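Local coordinates for protein Succinylglutamatedesuccinylase/aspartoacylase (Rhodobacter sphaeroides 2.4.1, PDB 3CDX) that probably hydrolyses carbon-nitrogen bonds of linear amides with a zinc cofactor, and holds a calcium ion at its metal site in this crystal, at residues Gly276-Thr281 with Leu308-Arg313; Ala184-Val189 with Asp315-Phe320; Asn96-Gln101 with Ser107-Arg112; Asp143-Met148 with Ser197-Cys202; Pro159-His164 with Ala177-Phe182. One frame throughout, in Å; residues are numbered along the deposited sequence.

How the contacts relate
Contacts 3, 4 and 5 lie in the catalytic family region. Contact 5 is nested inside the loop closed by contact 4. The centres of contacts 4 and 5 are about 13 Å apart, and their side chains touch. Contact 3 comes first in the sequence, with its nearest atoms about 7 Å from those of contact 4. Contact 2 joins strand 186-189 to strand 316-322. It meets contact 5 through paired strands 160-163 and 186-189. Contact 1 belongs to a separate antiparallel sheet and reaches contact 2 by packing of Tyr312 on Val318. Along the chain it is nested inside the loop that contact 2 closes. Contacts 3 and 4 lie close to the metal site, contact 1 far away.

Contact 1 (Gly276-Thr281 with Leu308-Arg313); sequences GLFEPT and LELLYR
Phe278 and Leu310 meet on a four-stranded antiparallel sheet in which strand 293-298 runs between their own strands. The contact is therefore made by side chains alone, with no hydrogen bond from one segment to the other. The closest CA atoms, those of Phe278 and Leu308, are 9.0 Å apart.

The apolar part is one pair. Phe278 CE1 lies 4.0 Å from Leu310 CD1, and the two side chains meet at a slant. With CG anti to the backbone N (chi1 177°), the extended Phe278 side chain lets ring atom CE1 reach the leucine. Leu310 turns its CG beside its own N (chi1 -55°), and CD1 makes the touch. Both side chains also pack on Val333 of strand 332-339, which joins the same buried patch.

The second pair has polar ends. Thr281 and Tyr312 run past each other in opposite directions. The threonine hydroxyl is hydrogen-bonded to Thr293 O on the intervening strand, and weakly to Ala294 O. Around the edges, Glu279 packs on Ile71 of the second subunit and Pro280 on Val221 of that subunit. Thr281 OG1 comes 3.7 Å from Tyr312 OH and 4.0 Å from Tyr312 CE2.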
# COMPACT_ATOMS: atom_id res chain seq x y z
N GLY A 276 -16.85 10.83 14.37
CA GLY A 276 -16.41 12.20 14.56
C GLY A 276 -15.38 12.29 15.66
O GLY A 276 -14.77 11.30 16.02
N LEU A 277 -15.20 13.49 16.20
CA LEU A 277 -14.18 13.78 17.20
C LEU A 277 -14.80 13.72 18.60
O LEU A 277 -15.55 14.63 19.02
CB LEU A 277 -13.51 15.15 16.91
CG LEU A 277 -12.51 15.73 17.94
CD1 LEU A 277 -11.58 14.69 18.53
CD2 LEU A 277 -11.68 16.88 17.34
N PHE A 278 -14.49 12.65 19.30
CA PHE A 278 -15.07 12.44 20.61
C PHE A 278 -14.28 13.04 21.76
O PHE A 278 -13.13 12.68 22.00
CB PHE A 278 -15.35 10.96 20.87
CG PHE A 278 -15.89 10.68 22.24
CD1 PHE A 278 -17.22 10.93 22.53
CD2 PHE A 278 -15.05 10.21 23.25
CE1 PHE A 278 -17.73 10.71 23.82
CE2 PHE A 278 -15.54 9.97 24.54
CZ PHE A 278 -16.88 10.23 24.83
N GLU A 279 -14.96 13.92 22.51
CA GLU A 279 -14.43 14.60 23.68
C GLU A 279 -15.04 13.94 24.93
O GLU A 279 -16.28 14.06 25.15
CB GLU A 279 -14.83 16.10 23.66
CG GLU A 279 -14.39 16.85 24.92
CD GLU A 279 -15.08 18.18 25.09
OE1 GLU A 279 -15.70 18.66 24.15
OE2 GLU A 279 -14.97 18.77 26.16
N PRO A 280 -14.21 13.25 25.74
CA PRO A 280 -14.75 12.60 26.93
C PRO A 280 -14.90 13.57 28.11
O PRO A 280 -14.27 14.64 28.14
CB PRO A 280 -13.68 11.57 27.26
CG PRO A 280 -12.37 12.22 26.79
CD PRO A 280 -12.76 13.00 25.56
N THR A 281 -15.74 13.18 29.07
CA THR A 281 -15.86 13.87 30.33
C THR A 281 -15.08 13.21 31.45
O THR A 281 -14.81 13.86 32.44
CB THR A 281 -17.37 13.98 30.80
OG1 THR A 281 -17.96 12.69 30.85
CG2 THR A 281 -18.15 14.82 29.86
N LEU A 308 -22.70 16.00 19.16
CA LEU A 308 -23.67 15.03 19.65
C LEU A 308 -23.30 14.55 21.05
O LEU A 308 -22.29 13.88 21.24
CB LEU A 308 -23.81 13.87 18.66
CG LEU A 308 -24.74 12.71 18.99
CD1 LEU A 308 -26.23 13.17 18.88
CD2 LEU A 308 -24.45 11.55 17.99
N GLU A 309 -24.16 14.88 22.03
CA GLU A 309 -23.98 14.43 23.42
C GLU A 309 -24.24 12.93 23.58
O GLU A 309 -25.28 12.41 23.11
CB GLU A 309 -24.94 15.19 24.34
CG GLU A 309 -24.65 14.97 25.86
CD GLU A 309 -25.70 15.65 26.77
OE1 GLU A 309 -26.67 16.19 26.22
OE2 GLU A 309 -25.55 15.64 28.01
N LEU A 310 -23.31 12.23 24.26
CA LEU A 310 -23.50 10.81 24.66
C LEU A 310 -23.65 10.70 26.16
O LEU A 310 -22.96 11.41 26.89
CB LEU A 310 -22.29 9.92 24.25
CG LEU A 310 -21.87 9.93 22.77
CD1 LEU A 310 -20.93 8.80 22.40
CD2 LEU A 310 -23.10 9.93 21.84
N LEU A 311 -24.49 9.76 26.62
CA LEU A 311 -24.70 9.55 28.06
C LEU A 311 -24.25 8.16 28.50
O LEU A 311 -24.42 7.21 27.74
CB LEU A 311 -26.19 9.72 28.43
CG LEU A 311 -26.94 10.94 27.90
CD1 LEU A 311 -28.43 10.85 28.33
CD2 LEU A 311 -26.29 12.23 28.39
N TYR A 312 -23.69 8.05 29.70
CA TYR A 312 -23.55 6.77 30.38
C TYR A 312 -24.94 6.21 30.73
O TYR A 312 -25.86 6.98 31.02
CB TYR A 312 -22.77 6.90 31.70
CG TYR A 312 -21.36 7.45 31.61
CD1 TYR A 312 -20.30 6.68 31.12
CD2 TYR A 312 -21.08 8.75 32.03
CE1 TYR A 312 -18.98 7.21 31.04
CE2 TYR A 312 -19.79 9.28 31.96
CZ TYR A 312 -18.76 8.51 31.46
OH TYR A 312 -17.49 9.07 31.42
N ARG A 313 -25.06 4.88 30.74
CA ARG A 313 -26.31 4.19 31.05
C ARG A 313 -26.14 3.17 32.17
O ARG A 313 -27.01 2.29 32.35
CB ARG A 313 -26.87 3.52 29.79
CG ARG A 313 -27.18 4.47 28.66
CD ARG A 313 -28.24 5.44 29.11
NE ARG A 313 -28.75 6.24 28.01
CZ ARG A 313 -29.55 7.28 28.17
NH1 ARG A 313 -29.93 7.63 29.41
NH2 ARG A 313 -29.98 7.97 27.11

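Contact 2 (Ala184-Val189 with Asp315-Phe320); sequences APHNVV and DGIVWF
Val188 sits on one face of the Trp319 indole. This is a CH-pi contact: Val188 CG2 is 3.7 Å from the centroid of the five-membered ring of Trp319 and 19° off the ring normal. The other methyl of Val188, CG1, reaches the six-membered ring, 4.0 Å from Trp319 CZ3. A chi1 of 180° swings the indole away from its own backbone N and carries the ring out to Val188. On the opposite face, Phe320 CE1 stands 3.6 Å above the Trp319 ring plane. The ring is thus held between the valine and the phenylalanine. A classic beta bulge, with Trp319 and Phe320 set against the single residue Val335, places the two rings.

A looser van der Waals touch lies nearby. Ile317 CD1 is 4.0 Å from His186 NE2, and the two side chains cross at about a right angle. Met337 of strand 332-339 packs on all four touching residues.

The polar edge of the indole is also used, since Trp319 NE1 hydrogen-bonds to Ser160 OG. With a leucine in its place, Ser160 would probably lose this partner and part of the space between Val188 and Phe320 would be left unfilled. The Trp319 side chain lies about 9 Å from that of His149, a metal ligand. The contact joins strand 186-189 to strand 316-322 by dispersion, while the NE1 bond limits how the indole can turn.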
# COMPACT_ATOMS: atom_id res chain seq x y z
N ALA A 184 -4.20 -6.63 41.35
CA ALA A 184 -4.41 -5.38 40.63
C ALA A 184 -5.56 -4.64 41.35
O ALA A 184 -6.36 -5.27 42.04
CB ALA A 184 -4.74 -5.63 39.17
N PRO A 185 -5.66 -3.32 41.19
CA PRO A 185 -6.75 -2.66 41.94
C PRO A 185 -8.11 -3.25 41.66
O PRO A 185 -8.92 -3.29 42.59
CB PRO A 185 -6.69 -1.20 41.45
CG PRO A 185 -5.34 -1.02 40.91
CD PRO A 185 -4.81 -2.36 40.46
N HIS A 186 -8.37 -3.66 40.41
CA HIS A 186 -9.65 -4.26 40.05
C HIS A 186 -9.49 -5.56 39.28
O HIS A 186 -8.55 -5.72 38.52
CB HIS A 186 -10.47 -3.34 39.18
CG HIS A 186 -10.84 -2.07 39.86
ND1 HIS A 186 -10.14 -0.90 39.67
CD2 HIS A 186 -11.84 -1.78 40.73
CE1 HIS A 186 -10.69 0.05 40.42
NE2 HIS A 186 -11.73 -0.46 41.06
N ASN A 187 -10.42 -6.48 39.52
CA ASN A 187 -10.53 -7.70 38.75
C ASN A 187 -11.87 -7.65 38.13
O ASN A 187 -12.85 -7.41 38.85
CB ASN A 187 -10.42 -8.94 39.63
CG ASN A 187 -10.68 -10.20 38.86
OD1 ASN A 187 -10.00 -10.47 37.88
ND2 ASN A 187 -11.65 -11.00 39.30
N VAL A 188 -11.93 -7.80 36.81
CA VAL A 188 -13.17 -7.68 36.06
C VAL A 188 -13.64 -9.03 35.47
O VAL A 188 -12.93 -9.66 34.68
CB VAL A 188 -13.04 -6.62 34.91
CG1 VAL A 188 -14.38 -6.31 34.32
CG2 VAL A 188 -12.38 -5.34 35.43
N VAL A 189 -14.83 -9.46 35.88
CA VAL A 189 -15.51 -10.66 35.34
C VAL A 189 -16.45 -10.20 34.24
O VAL A 189 -17.28 -9.29 34.47
CB VAL A 189 -16.26 -11.41 36.48
CG1 VAL A 189 -16.80 -12.78 35.99
CG2 VAL A 189 -15.33 -11.62 37.66
N ASP A 315 -24.38 3.23 36.43
CA ASP A 315 -23.49 3.70 37.50
C ASP A 315 -22.30 2.75 37.58
O ASP A 315 -22.44 1.55 37.30
CB ASP A 315 -24.18 3.74 38.87
CG ASP A 315 -25.47 4.58 38.89
OD1 ASP A 315 -25.73 5.37 37.96
OD2 ASP A 315 -26.24 4.44 39.86
N GLY A 316 -21.14 3.25 38.01
CA GLY A 316 -19.95 2.43 38.11
C GLY A 316 -18.64 3.20 37.94
O GLY A 316 -18.57 4.39 38.20
N ILE A 317 -17.60 2.49 37.52
CA ILE A 317 -16.25 3.04 37.35
C ILE A 317 -15.87 2.78 35.88
O ILE A 317 -16.13 1.69 35.33
CB ILE A 317 -15.27 2.35 38.33
CG1 ILE A 317 -15.79 2.52 39.77
CG2 ILE A 317 -13.77 2.85 38.19
CD1 ILE A 317 -14.84 2.06 40.83
N VAL A 318 -15.31 3.80 35.21
CA VAL A 318 -14.84 3.62 33.84
C VAL A 318 -13.70 2.59 33.83
O VAL A 318 -12.69 2.74 34.51
CB VAL A 318 -14.45 4.97 33.13
CG1 VAL A 318 -14.01 4.74 31.68
CG2 VAL A 318 -15.66 5.93 33.14
N TRP A 319 -13.90 1.52 33.07
CA TRP A 319 -12.88 0.47 32.95
C TRP A 319 -11.99 0.69 31.72
O TRP A 319 -10.75 0.68 31.86
CB TRP A 319 -13.53 -0.90 32.89
CG TRP A 319 -12.55 -2.04 32.77
CD1 TRP A 319 -11.30 -2.13 33.33
CD2 TRP A 319 -12.74 -3.23 32.01
NE1 TRP A 319 -10.72 -3.32 33.00
CE2 TRP A 319 -11.57 -4.00 32.17
CE3 TRP A 319 -13.78 -3.72 31.22
CZ2 TRP A 319 -11.43 -5.26 31.58
CZ3 TRP A 319 -13.63 -4.97 30.61
CH2 TRP A 319 -12.46 -5.72 30.80
N PHE A 320 -12.65 0.82 30.55
CA PHE A 320 -12.06 1.26 29.28
C PHE A 320 -12.56 2.64 28.93
O PHE A 320 -13.77 2.90 28.97
CB PHE A 320 -12.43 0.34 28.11
CG PHE A 320 -11.60 -0.92 28.02
CD1 PHE A 320 -11.14 -1.56 29.15
CD2 PHE A 320 -11.29 -1.47 26.75
CE1 PHE A 320 -10.35 -2.73 29.05
CE2 PHE A 320 -10.49 -2.64 26.65
CZ PHE A 320 -10.04 -3.26 27.81

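Contact 3 (Asn96-Gln101 with Ser107-Arg112); sequences NMPAIQ and SPVDGR
Pro98 and Ala99 pack on the 107-112 loop, and Asn96 ahead of them reaches it through two waters. Asn96 is the N-cap residue of helix 97-102, but makes no side-chain capping bond. One water donates to Asn96 OD1 (2.7 Å) and is also bonded to Ser107 OG. The other accepts a weak bond from Asn96 ND2 and donates to Arg112 O (2.8 Å).

Pro98 CB lies 3.8 Å from Val109 CG2 and 4.1 Å from Pro108 CG. Val109 (chi1 170°) has CG2 opposite its carbonyl carbon, and this methyl meets Pro98. Pro108 CG also comes within 3.4 Å of Pro98 O. Phe126 of helix 126-138 packs on both Pro98 and Val109.

At Ala99 the backbone itself is touched: its CA is 3.7 Å from Pro108 CD. The backbones come closest here, with the CA atoms of Ala99 and Ser107 5.0 Å apart. The Ala99 side chain is about 6 Å from that of His63, a metal ligand.

An ST turn (Val109 N to Ser107 OG) and an Asx turn (Arg112 N to Asp110 OD1) shape the loop. Proline and valine packing and water bridges thus join helix start and loop, with no direct hydrogen bond between them.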
# COMPACT_ATOMS: atom_id res chain seq x y z
N ASN A 96 3.76 -12.42 19.44
CA ASN A 96 3.49 -12.02 18.06
C ASN A 96 4.58 -11.09 17.58
O ASN A 96 4.37 -9.87 17.40
CB ASN A 96 2.11 -11.34 18.04
CG ASN A 96 1.49 -11.26 16.65
OD1 ASN A 96 2.14 -11.55 15.63
ND2 ASN A 96 0.23 -10.82 16.60
N MET A 97 5.77 -11.64 17.39
CA MET A 97 6.95 -10.84 17.04
C MET A 97 6.79 -9.89 15.85
O MET A 97 7.18 -8.73 15.93
CB MET A 97 8.18 -11.73 16.83
CG MET A 97 8.96 -11.98 18.16
SD MET A 97 9.53 -10.46 19.01
CE MET A 97 10.36 -9.52 17.83
N PRO A 98 6.19 -10.37 14.73
CA PRO A 98 6.01 -9.39 13.62
C PRO A 98 5.15 -8.17 13.98
O PRO A 98 5.43 -7.05 13.52
CB PRO A 98 5.39 -10.23 12.49
CG PRO A 98 5.74 -11.72 12.85
CD PRO A 98 5.70 -11.73 14.37
N ALA A 99 4.09 -8.38 14.76
CA ALA A 99 3.22 -7.26 15.15
C ALA A 99 3.90 -6.37 16.18
O ALA A 99 3.62 -5.16 16.28
CB ALA A 99 1.87 -7.78 15.68
N ILE A 100 4.76 -6.99 16.99
CA ILE A 100 5.59 -6.27 17.95
C ILE A 100 6.51 -5.29 17.19
O ILE A 100 6.59 -4.09 17.52
CB ILE A 100 6.36 -7.27 18.84
CG1 ILE A 100 5.39 -7.93 19.82
CG2 ILE A 100 7.53 -6.59 19.62
CD1 ILE A 100 6.03 -9.02 20.70
N GLN A 101 7.13 -5.80 16.13
CA GLN A 101 8.03 -4.99 15.30
C GLN A 101 7.30 -3.84 14.67
O GLN A 101 7.81 -2.71 14.66
CB GLN A 101 8.75 -5.87 14.27
CG GLN A 101 9.72 -6.79 14.99
CD GLN A 101 10.46 -7.79 14.11
OE1 GLN A 101 11.69 -7.86 14.17
NE2 GLN A 101 9.71 -8.59 13.33
N SER A 107 -1.53 -8.36 12.54
CA SER A 107 -0.28 -8.86 11.99
C SER A 107 0.07 -8.19 10.66
O SER A 107 -0.74 -8.21 9.74
CB SER A 107 -0.40 -10.35 11.73
OG SER A 107 0.82 -10.90 11.25
N PRO A 108 1.31 -7.68 10.53
CA PRO A 108 1.67 -7.16 9.20
C PRO A 108 2.01 -8.30 8.21
O PRO A 108 2.29 -8.05 7.04
CB PRO A 108 2.95 -6.32 9.47
CG PRO A 108 3.60 -7.08 10.62
CD PRO A 108 2.42 -7.57 11.50
N VAL A 109 2.02 -9.55 8.68
CA VAL A 109 2.32 -10.66 7.78
C VAL A 109 1.05 -11.05 7.00
O VAL A 109 1.07 -11.14 5.78
CB VAL A 109 2.93 -11.89 8.55
CG1 VAL A 109 3.00 -13.14 7.64
CG2 VAL A 109 4.32 -11.57 9.11
N ASP A 110 -0.05 -11.25 7.71
CA ASP A 110 -1.31 -11.76 7.13
C ASP A 110 -2.54 -10.90 7.47
O ASP A 110 -3.70 -11.26 7.15
CB ASP A 110 -1.52 -13.23 7.51
CG ASP A 110 -1.56 -13.47 9.02
OD1 ASP A 110 -1.62 -12.50 9.81
OD2 ASP A 110 -1.60 -14.66 9.41
N GLY A 111 -2.28 -9.78 8.15
CA GLY A 111 -3.31 -8.84 8.51
C GLY A 111 -4.30 -9.34 9.52
O GLY A 111 -5.35 -8.69 9.75
N ARG A 112 -4.03 -10.50 10.11
CA ARG A 112 -4.95 -11.05 11.09
C ARG A 112 -4.78 -10.49 12.52
O ARG A 112 -3.69 -10.18 12.99
CB ARG A 112 -4.88 -12.59 11.15
CG ARG A 112 -5.34 -13.34 9.83
CD ARG A 112 -6.78 -13.05 9.36
NE ARG A 112 -7.82 -13.63 10.25
CZ ARG A 112 -8.24 -14.91 10.23
NH1 ARG A 112 -9.20 -15.30 11.07
NH2 ARG A 112 -7.71 -15.80 9.39
O HOH W 1 -2.34 -10.11 15.44
O HOH W 2 1.36 -12.34 13.17

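Contact 4 (Asp143-Met148 with Ser197-Cys202); sequences DISVDM and STFTSC
Asp147 and Thr200 mark the nearest approach of strand 144-148 to the start of helix 199-205, with their CA atoms 7.3 Å apart. The strand lies between parallel strands 55-60 and 209-214, within the alpha/beta catalytic domain of the zinc exopeptidase clan. The helix begins with an N-cap: Ser201 N donates to Thr198 OG1 at 3.0 Å. Phe199 and Thr200, in the first turn, supply the side chains that meet the strand.

Phe199 is extended from its backbone (chi1 -179°), which brings its ring edge to Asp147. Asp147 OD2 lies near the ring plane, 3.6 Å from Phe199 CD2, and the carboxylate stands 79° to the ring. Ser145 OG approaches the next ring carbon, Phe199 CE2, at 3.7 Å. Thr200 adds its methyl, with CG2 4.1 Å from Asp147 OD2.

Asp147 is also a second-shell residue of the metal site. Its OD2 hydrogen-bonds to NE2 of the metal ligand His149, and its OD1 to Thr59 OG1. Without the carboxylate, as with an alanine here, His149 NE2 and Thr59 would probably lose these partners and the histidine ring would be less fixed in its rotation. Across the contact, a water donates to Asp147 OD2 at 3.0 Å and accepts a weak bond from Thr200 N.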
# COMPACT_ATOMS: atom_id res chain seq x y z
N ASP A 143 -0.77 -25.35 34.29
CA ASP A 143 -1.76 -25.46 35.35
C ASP A 143 -2.50 -24.14 35.51
O ASP A 143 -3.70 -24.11 35.86
CB ASP A 143 -1.00 -25.81 36.64
CG ASP A 143 -0.42 -27.21 36.57
OD1 ASP A 143 -1.22 -28.14 36.47
OD2 ASP A 143 0.81 -27.38 36.50
N ILE A 144 -1.78 -23.05 35.26
CA ILE A 144 -2.40 -21.73 35.20
C ILE A 144 -1.75 -20.88 34.10
O ILE A 144 -0.56 -20.98 33.87
CB ILE A 144 -2.34 -21.00 36.59
CG1 ILE A 144 -3.03 -19.62 36.50
CG2 ILE A 144 -0.90 -20.89 37.07
CD1 ILE A 144 -3.09 -18.91 37.81
N SER A 145 -2.56 -20.02 33.47
CA SER A 145 -2.07 -19.04 32.49
C SER A 145 -2.46 -17.62 32.88
O SER A 145 -3.61 -17.35 33.28
CB SER A 145 -2.60 -19.37 31.08
OG SER A 145 -2.71 -18.20 30.25
N VAL A 146 -1.47 -16.73 32.79
CA VAL A 146 -1.69 -15.28 32.84
C VAL A 146 -1.31 -14.72 31.45
O VAL A 146 -0.16 -14.77 31.02
CB VAL A 146 -0.92 -14.55 33.97
CG1 VAL A 146 -1.39 -13.08 34.07
CG2 VAL A 146 -1.11 -15.28 35.35
N ASP A 147 -2.31 -14.25 30.73
CA ASP A 147 -2.10 -13.68 29.41
C ASP A 147 -2.20 -12.16 29.56
O ASP A 147 -3.26 -11.60 29.91
CB ASP A 147 -3.09 -14.31 28.39
CG ASP A 147 -2.84 -13.86 26.94
OD1 ASP A 147 -1.68 -13.54 26.55
OD2 ASP A 147 -3.85 -13.79 26.21
N MET A 148 -1.07 -11.49 29.39
CA MET A 148 -0.99 -10.06 29.68
C MET A 148 -1.31 -9.13 28.47
O MET A 148 -0.60 -9.09 27.44
CB MET A 148 0.39 -9.75 30.27
CG MET A 148 0.75 -10.57 31.57
SD MET A 148 2.27 -10.13 32.46
CE MET A 148 1.80 -8.67 33.33
N SER A 197 -12.46 -17.05 20.10
CA SER A 197 -11.29 -17.36 19.30
C SER A 197 -10.07 -16.67 19.88
O SER A 197 -9.02 -16.52 19.19
CB SER A 197 -11.55 -16.93 17.85
OG SER A 197 -12.18 -15.66 17.85
N THR A 198 -10.20 -16.24 21.13
CA THR A 198 -9.06 -15.66 21.83
C THR A 198 -8.18 -16.75 22.41
O THR A 198 -8.59 -17.92 22.56
CB THR A 198 -9.51 -14.77 23.00
OG1 THR A 198 -10.17 -15.59 23.96
CG2 THR A 198 -10.42 -13.61 22.52
N PHE A 199 -6.97 -16.38 22.79
CA PHE A 199 -6.13 -17.32 23.55
C PHE A 199 -6.76 -17.74 24.87
O PHE A 199 -6.70 -18.91 25.25
CB PHE A 199 -4.76 -16.75 23.80
CG PHE A 199 -3.83 -17.67 24.55
CD1 PHE A 199 -3.44 -18.89 24.01
CD2 PHE A 199 -3.33 -17.29 25.80
CE1 PHE A 199 -2.55 -19.73 24.70
CE2 PHE A 199 -2.45 -18.12 26.51
CZ PHE A 199 -2.05 -19.33 25.95
N THR A 200 -7.35 -16.80 25.60
CA THR A 200 -7.98 -17.14 26.89
C THR A 200 -9.07 -18.20 26.72
O THR A 200 -9.17 -19.12 27.53
CB THR A 200 -8.47 -15.88 27.70
OG1 THR A 200 -9.40 -15.11 26.93
CG2 THR A 200 -7.30 -14.96 28.05
N SER A 201 -9.84 -18.12 25.63
CA SER A 201 -10.90 -19.11 25.40
C SER A 201 -10.32 -20.51 25.19
O SER A 201 -10.96 -21.51 25.52
CB SER A 201 -11.84 -18.71 24.24
OG SER A 201 -11.20 -18.84 22.99
N CYS A 202 -9.09 -20.58 24.68
CA CYS A 202 -8.35 -21.84 24.59
C CYS A 202 -7.98 -22.37 25.96
O CYS A 202 -8.20 -23.54 26.24
CB CYS A 202 -7.07 -21.67 23.78
SG CYS A 202 -7.38 -21.50 22.07
O HOH W 3 -6.62 -13.62 25.02

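Contact 5 (Pro159-His164 with Ala177-Phe182); sequences PSTNMH and AAAEAF
Thr161 turns its methyl CG2 to Phe182 and its hydroxyl OG1 to Ala179. Its chi1 of 50° tucks OG1 in between N and C of its own backbone and leaves CG2 pointing opposite the carbonyl carbon. Phe182 swings its ring away from its own N (chi1 -175°), which presents one ring face to the methyl.

This is a CH-pi contact. Thr161 CG2 is 3.8 Å from the Phe182 ring centroid, 30° off the normal, and is displaced to the CD2 side. The packing is tight there, at 3.3 Å from Thr161 CG2 to Phe182 CD2. Ile228, Ile233 and Val236 of helix 223-239 also pack on Phe182.

On the hydroxyl side, Thr161 OG1 lies 3.8 Å from Ala179 CB. A water spans the same gap. It donates to Thr161 OG1 (2.9 Å) and to Ala179 O (2.8 Å), near the end of helix 169-182. Thr161 OG1 also hydrogen-bonds to Asn187 OD1.

Helix 169-182 links the parallel neighbours 160-163 and 186-189, and this contact seats it on the first of them. One threonine thus serves both chemistries: its methyl packs on an aromatic face, while its buried hydroxyl is satisfied by water and Asn187.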
# COMPACT_ATOMS: atom_id res chain seq x y z
N PRO A 159 -5.68 -0.16 35.27
CA PRO A 159 -5.01 -1.44 35.58
C PRO A 159 -5.85 -2.46 36.37
O PRO A 159 -6.34 -2.19 37.48
CB PRO A 159 -3.74 -1.03 36.31
CG PRO A 159 -3.50 0.50 35.88
CD PRO A 159 -4.86 1.03 35.61
N SER A 160 -5.93 -3.66 35.82
CA SER A 160 -6.90 -4.65 36.24
C SER A 160 -6.52 -6.01 35.70
O SER A 160 -5.73 -6.10 34.72
CB SER A 160 -8.26 -4.26 35.66
OG SER A 160 -8.14 -3.95 34.27
N THR A 161 -7.08 -7.06 36.32
CA THR A 161 -7.05 -8.41 35.78
C THR A 161 -8.45 -8.63 35.27
O THR A 161 -9.36 -7.84 35.55
CB THR A 161 -6.73 -9.53 36.84
OG1 THR A 161 -7.57 -9.37 37.99
CG2 THR A 161 -5.31 -9.45 37.30
N ASN A 162 -8.63 -9.71 34.52
CA ASN A 162 -9.96 -10.06 34.03
C ASN A 162 -10.09 -11.56 33.87
O ASN A 162 -9.09 -12.29 33.88
CB ASN A 162 -10.31 -9.35 32.72
CG ASN A 162 -9.29 -9.62 31.63
OD1 ASN A 162 -9.25 -10.69 31.06
ND2 ASN A 162 -8.47 -8.64 31.36
N MET A 163 -11.33 -12.01 33.78
CA MET A 163 -11.68 -13.43 33.67
C MET A 163 -13.14 -13.45 33.21
O MET A 163 -13.88 -12.49 33.45
CB MET A 163 -11.51 -14.15 35.03
CG MET A 163 -12.09 -13.40 36.22
SD MET A 163 -12.00 -14.22 37.84
CE MET A 163 -13.28 -15.39 37.43
N HIS A 164 -13.53 -14.52 32.54
CA HIS A 164 -14.96 -14.74 32.25
C HIS A 164 -15.67 -15.27 33.49
O HIS A 164 -15.03 -15.71 34.46
CB HIS A 164 -15.15 -15.69 31.08
CG HIS A 164 -14.51 -15.19 29.83
ND1 HIS A 164 -13.59 -15.91 29.12
CD2 HIS A 164 -14.64 -14.00 29.18
CE1 HIS A 164 -13.18 -15.21 28.08
NE2 HIS A 164 -13.80 -14.04 28.10
N ALA A 177 -9.63 -16.45 43.20
CA ALA A 177 -8.54 -16.44 44.17
C ALA A 177 -7.21 -16.09 43.53
O ALA A 177 -6.36 -15.46 44.16
CB ALA A 177 -8.43 -17.79 44.84
N ALA A 178 -7.00 -16.52 42.29
CA ALA A 178 -5.74 -16.22 41.61
C ALA A 178 -5.73 -14.73 41.24
O ALA A 178 -4.70 -14.07 41.37
CB ALA A 178 -5.55 -17.13 40.37
N ALA A 179 -6.88 -14.22 40.80
CA ALA A 179 -7.04 -12.79 40.53
C ALA A 179 -6.70 -11.97 41.78
O ALA A 179 -5.93 -11.01 41.69
CB ALA A 179 -8.43 -12.49 40.04
N GLU A 180 -7.21 -12.39 42.96
CA GLU A 180 -6.97 -11.70 44.22
C GLU A 180 -5.47 -11.66 44.53
O GLU A 180 -4.93 -10.61 44.89
CB GLU A 180 -7.78 -12.32 45.39
CG GLU A 180 -9.26 -12.02 45.32
CD GLU A 180 -10.12 -12.74 46.37
OE1 GLU A 180 -9.57 -13.11 47.45
OE2 GLU A 180 -11.35 -12.90 46.12
N ALA A 181 -4.80 -12.81 44.39
CA ALA A 181 -3.34 -12.87 44.59
C ALA A 181 -2.57 -11.95 43.62
O ALA A 181 -1.66 -11.21 44.05
CB ALA A 181 -2.86 -14.31 44.43
N PHE A 182 -2.94 -11.97 42.34
CA PHE A 182 -2.27 -11.09 41.35
C PHE A 182 -2.28 -9.65 41.93
O PHE A 182 -1.27 -8.97 41.91
CB PHE A 182 -2.95 -11.15 39.96
CG PHE A 182 -2.23 -10.34 38.86
CD1 PHE A 182 -1.43 -10.98 37.91
CD2 PHE A 182 -2.38 -8.95 38.78
CE1 PHE A 182 -0.77 -10.23 36.88
CE2 PHE A 182 -1.72 -8.20 37.76
CZ PHE A 182 -0.92 -8.83 36.82
O HOH W 4 -6.20 -8.58 40.38